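PDB 3QKI: glucose-6-phosphate isomerase from Plasmodium falciparum, which probably interconverts alpha-D-glucose 6-phosphate and beta-D-fructose 6-phosphate, the second step of glycolysis. Local coordinates for residues E31-L35 / T77-L81; E39-L44 / Q71-T77. All blocks are in the same frame, centred on the assembly; numbering follows the deposited sequence.

Contacts 1 and 2 are neighbours on helix 75-87, their centres about 10 Å apart. Contact 1 packs helix 27-39 nearly antiparallel against helix 75-87; contact 2 takes over where the first helix ends, setting the loop 39-44 against the approach to the second. T77 serves both: it packs on 31-35 and gives its hydroxyl's hydrogen bond to E39. Contact 1 is partly buried, apolar between the helices with a salt bridge at its margin. Contact 2 is more buried yet mostly polar, built on one carboxylate, one guanidinium and backbone carbonyls. Y73 joins them by packing on L78 and L81. Both lie away from the sugar-phosphate site.

Contact 1: residues E31-L35 / T77-L81; sequences ELVTL and TLNKL
T77 meets the 31-35 helix with both branches: its CG2 lies 4.1 Å from L32 CD2, while its OG1 sits beside L35, whose side chain slides past it in the opposite direction. That hydroxyl is pledged to E39, so towards L35 it makes only van der Waals contact. One turn on, K80 has the largest share of the interface, just ahead of L32. With CG anti to the backbone N (chi1 -174°), its chain first reaches across between the two leucines, where K80 CG is 3.7 Å from L35 CD1 and 3.8 Å from L32 CG. Bends at chi2 and chi3 then carry it across the end of E31, and K80 NZ arrives 2.8 Å from E31 OE1 in a salt bridge. The ammonium comes from above the carboxylate plane, 46° out of it. Water 1 donates to E31 OE2 and accepts a weak bond from K80 NZ, while K27 and E83 extend the charged cluster along the two helices. L81 closes the inner side, crossing L32 at about a right angle with its CD2 3.8 Å from L32 CD1. Y366 of helix 356-371 packs on T77 and L81, and F370 on L32. The axes of 31-35 and 77-81 run nearly antiparallel at 160°, 10.4 Å apart at closest approach. K80 thus serves two chemistries: its CB and CG pack against L32 and L35, and its ammonium probably finds compensation from both E31 and E83 at the partly exposed edge.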
# COMPACT_ATOMS: atom_id res chain seq x y z
N GLU A 31 -15.93 9.59 -31.67
CA GLU A 31 -14.78 10.19 -32.34
C GLU A 31 -13.48 9.83 -31.62
O GLU A 31 -12.50 9.50 -32.28
CB GLU A 31 -14.94 11.72 -32.48
CG GLU A 31 -16.06 12.10 -33.44
CD GLU A 31 -16.40 13.57 -33.56
OE1 GLU A 31 -16.16 14.33 -32.59
OE2 GLU A 31 -16.92 13.96 -34.63
N LEU A 32 -13.48 9.83 -30.26
CA LEU A 32 -12.33 9.43 -29.45
C LEU A 32 -11.96 7.95 -29.69
O LEU A 32 -10.78 7.64 -29.71
CB LEU A 32 -12.57 9.73 -27.96
CG LEU A 32 -12.40 11.19 -27.56
CD1 LEU A 32 -13.13 11.50 -26.28
CD2 LEU A 32 -10.95 11.57 -27.48
N VAL A 33 -12.95 7.07 -29.93
CA VAL A 33 -12.70 5.65 -30.25
C VAL A 33 -11.79 5.57 -31.50
O VAL A 33 -10.79 4.85 -31.49
CB VAL A 33 -14.02 4.86 -30.47
CG1 VAL A 33 -13.75 3.44 -30.96
CG2 VAL A 33 -14.88 4.82 -29.22
N THR A 34 -12.10 6.34 -32.55
CA THR A 34 -11.31 6.34 -33.78
C THR A 34 -9.99 7.08 -33.65
O THR A 34 -8.99 6.58 -34.15
CB THR A 34 -12.14 6.62 -35.04
OG1 THR A 34 -12.44 8.00 -35.10
CG2 THR A 34 -13.40 5.76 -35.13
N LEU A 35 -9.97 8.23 -32.93
CA LEU A 35 -8.71 8.97 -32.70
C LEU A 35 -7.70 8.15 -31.90
O LEU A 35 -6.51 8.15 -32.24
CB LEU A 35 -8.97 10.28 -31.99
CG LEU A 35 -9.63 11.39 -32.78
CD1 LEU A 35 -10.15 12.44 -31.83
CD2 LEU A 35 -8.64 12.04 -33.72
N THR A 77 -6.20 15.51 -30.20
CA THR A 77 -6.94 14.49 -29.42
C THR A 77 -7.32 15.03 -28.03
O THR A 77 -8.42 14.76 -27.55
CB THR A 77 -6.22 13.15 -29.41
OG1 THR A 77 -6.04 12.73 -30.76
CG2 THR A 77 -7.00 12.06 -28.64
N LEU A 78 -6.45 15.85 -27.42
CA LEU A 78 -6.78 16.44 -26.13
C LEU A 78 -7.93 17.44 -26.30
O LEU A 78 -8.80 17.51 -25.45
CB LEU A 78 -5.55 17.08 -25.45
CG LEU A 78 -5.75 17.57 -24.00
CD1 LEU A 78 -6.26 16.47 -23.09
CD2 LEU A 78 -4.49 18.21 -23.46
N ASN A 79 -7.97 18.17 -27.44
CA ASN A 79 -9.07 19.10 -27.74
C ASN A 79 -10.37 18.34 -27.87
O ASN A 79 -11.40 18.83 -27.40
CB ASN A 79 -8.78 19.94 -28.98
CG ASN A 79 -7.69 20.97 -28.78
OD1 ASN A 79 -7.26 21.26 -27.65
ND2 ASN A 79 -7.18 21.53 -29.87
N LYS A 80 -10.33 17.11 -28.44
CA LYS A 80 -11.53 16.28 -28.55
C LYS A 80 -11.99 15.83 -27.18
O LYS A 80 -13.20 15.76 -26.94
CB LYS A 80 -11.30 15.09 -29.49
CG LYS A 80 -12.56 14.27 -29.78
CD LYS A 80 -13.66 15.05 -30.51
CE LYS A 80 -13.22 15.69 -31.82
NZ LYS A 80 -14.33 16.43 -32.45
N LEU A 81 -11.03 15.53 -26.25
CA LEU A 81 -11.38 15.16 -24.88
C LEU A 81 -12.12 16.33 -24.21
O LEU A 81 -13.10 16.10 -23.50
CB LEU A 81 -10.11 14.75 -24.08
CG LEU A 81 -9.65 13.30 -24.29
CD1 LEU A 81 -8.24 13.11 -23.78
CD2 LEU A 81 -10.59 12.31 -23.63
O HOH W 1 -16.01 16.53 -35.27

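Contact 2: residues E39-L44 / Q71-T77; sequences EKTKDL and QRYSEKT
E39 OE1 is gripped from the start of helix 75-87 by three donors. T77 OG1 gives the shortest bond, 2.7 Å to E39 OE1 on its anti lone pair; S74 N reaches the same oxygen at 3.0 Å from above the carboxylate plane, and S74 OG adds a weak bond. S74 OG also caps the helix by accepting from T77 N at 3.1 Å. E39 CB lies 3.4 Å from R72 O, and a bend at chi2 (-65°) brings the carboxylate beyond CG to S74 and T77, while its other oxygen bonds to Y47. R72 meets the carbonyl side of the type I turn E39-K42: its NH2 donates to K42 O at 2.9 Å, nearly in the guanidinium plane, and more weakly to K40 O. Two waters lie at the guanidinium edge, one linking NH1 to K40 O, the other NE to K42 O. L44 crosses the R72 chain at about a right angle, its CD2 also 3.4 Å from Q71 O. The chemistry implies complementary roles: a carboxylate gathers donors at a helix N-terminus, whose dipole would probably favour its negative charge, while a guanidinium donates to K42 O and weakly to K40 O, with waters adding to both, in the turn at the end of helix 27-39.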
# COMPACT_ATOMS: atom_id res chain seq x y z
N GLU A 39 -3.85 7.02 -32.42
CA GLU A 39 -2.87 7.34 -31.37
C GLU A 39 -2.02 6.12 -31.00
O GLU A 39 -0.83 6.27 -30.71
CB GLU A 39 -3.56 7.94 -30.13
CG GLU A 39 -4.11 9.35 -30.35
CD GLU A 39 -3.12 10.47 -30.64
OE1 GLU A 39 -3.57 11.61 -30.87
OE2 GLU A 39 -1.89 10.21 -30.63
N LYS A 40 -2.61 4.92 -31.09
CA LYS A 40 -1.94 3.65 -30.80
C LYS A 40 -0.78 3.35 -31.76
O LYS A 40 0.12 2.58 -31.41
CB LYS A 40 -2.95 2.49 -30.78
CG LYS A 40 -3.84 2.56 -29.55
CD LYS A 40 -4.79 1.39 -29.41
CE LYS A 40 -5.92 1.79 -28.48
NZ LYS A 40 -6.73 0.61 -28.06
N THR A 41 -0.78 3.98 -32.95
CA THR A 41 0.26 3.80 -33.99
C THR A 41 1.35 4.87 -33.87
O THR A 41 2.26 4.88 -34.67
CB THR A 41 -0.36 3.81 -35.40
OG1 THR A 41 -0.74 5.15 -35.76
CG2 THR A 41 -1.54 2.87 -35.54
N LYS A 42 1.24 5.78 -32.89
CA LYS A 42 2.18 6.88 -32.68
C LYS A 42 3.05 6.69 -31.45
O LYS A 42 2.58 6.16 -30.43
CB LYS A 42 1.44 8.22 -32.67
CG LYS A 42 0.73 8.52 -34.01
CD LYS A 42 0.15 9.93 -34.13
CE LYS A 42 1.19 11.03 -34.28
NZ LYS A 42 2.07 10.85 -35.47
N ASP A 43 4.33 7.10 -31.55
CA ASP A 43 5.27 6.94 -30.46
C ASP A 43 5.45 8.19 -29.64
O ASP A 43 5.63 9.28 -30.21
CB ASP A 43 6.64 6.44 -30.96
CG ASP A 43 6.63 5.05 -31.56
OD1 ASP A 43 5.80 4.20 -31.11
OD2 ASP A 43 7.45 4.78 -32.47
N LEU A 44 5.46 8.02 -28.28
CA LEU A 44 5.70 9.13 -27.36
C LEU A 44 7.04 9.79 -27.62
O LEU A 44 7.13 11.01 -27.55
CB LEU A 44 5.59 8.69 -25.88
CG LEU A 44 4.18 8.40 -25.35
CD1 LEU A 44 4.23 7.95 -23.90
CD2 LEU A 44 3.28 9.62 -25.50
N GLN A 71 1.58 11.47 -22.34
CA GLN A 71 0.28 10.82 -22.52
C GLN A 71 0.09 10.62 -24.01
O GLN A 71 0.54 11.44 -24.82
CB GLN A 71 -0.88 11.64 -21.89
CG GLN A 71 -0.77 11.79 -20.37
CD GLN A 71 -0.96 10.49 -19.61
OE1 GLN A 71 -1.58 9.53 -20.07
NE2 GLN A 71 -0.46 10.46 -18.41
N ARG A 72 -0.57 9.54 -24.38
CA ARG A 72 -0.75 9.13 -25.77
C ARG A 72 -1.82 9.90 -26.57
O ARG A 72 -2.76 9.33 -27.11
CB ARG A 72 -0.88 7.60 -25.89
CG ARG A 72 0.28 6.85 -25.23
CD ARG A 72 0.31 5.40 -25.64
NE ARG A 72 0.75 5.27 -27.03
CZ ARG A 72 0.74 4.14 -27.73
NH1 ARG A 72 0.31 3.02 -27.19
NH2 ARG A 72 1.18 4.13 -28.99
N TYR A 73 -1.63 11.21 -26.67
CA TYR A 73 -2.50 12.07 -27.44
C TYR A 73 -1.76 13.24 -28.04
O TYR A 73 -0.83 13.78 -27.44
CB TYR A 73 -3.76 12.56 -26.67
CG TYR A 73 -3.59 13.01 -25.22
CD1 TYR A 73 -4.38 12.47 -24.20
CD2 TYR A 73 -2.76 14.08 -24.90
CE1 TYR A 73 -4.26 12.91 -22.89
CE2 TYR A 73 -2.62 14.52 -23.58
CZ TYR A 73 -3.39 13.94 -22.59
OH TYR A 73 -3.28 14.37 -21.29
N SER A 74 -2.23 13.67 -29.21
CA SER A 74 -1.77 14.88 -29.87
C SER A 74 -2.58 16.02 -29.21
O SER A 74 -3.54 15.75 -28.47
CB SER A 74 -2.09 14.81 -31.35
OG SER A 74 -3.50 14.85 -31.56
N GLU A 75 -2.25 17.29 -29.51
CA GLU A 75 -3.04 18.41 -29.00
C GLU A 75 -4.48 18.34 -29.54
O GLU A 75 -5.42 18.71 -28.84
CB GLU A 75 -2.42 19.75 -29.37
CG GLU A 75 -1.08 20.00 -28.73
CD GLU A 75 -0.19 20.92 -29.53
OE1 GLU A 75 0.61 20.42 -30.37
OE2 GLU A 75 -0.30 22.15 -29.34
N LYS A 76 -4.64 17.82 -30.77
CA LYS A 76 -5.94 17.63 -31.42
C LYS A 76 -6.81 16.63 -30.66
O LYS A 76 -8.01 16.85 -30.51
CB LYS A 76 -5.73 17.12 -32.85
CG LYS A 76 -6.56 17.84 -33.88
CD LYS A 76 -5.76 19.01 -34.45
CE LYS A 76 -5.86 19.10 -35.95
NZ LYS A 76 -4.74 19.88 -36.54
N THR A 77 -6.20 15.51 -30.20
CA THR A 77 -6.94 14.49 -29.42
C THR A 77 -7.32 15.03 -28.03
O THR A 77 -8.42 14.76 -27.55
CB THR A 77 -6.22 13.15 -29.41
OG1 THR A 77 -6.04 12.73 -30.76
CG2 THR A 77 -7.00 12.06 -28.64
O HOH W 2 1.17 1.00 -29.15
O HOH W 3 2.00 7.45 -28.22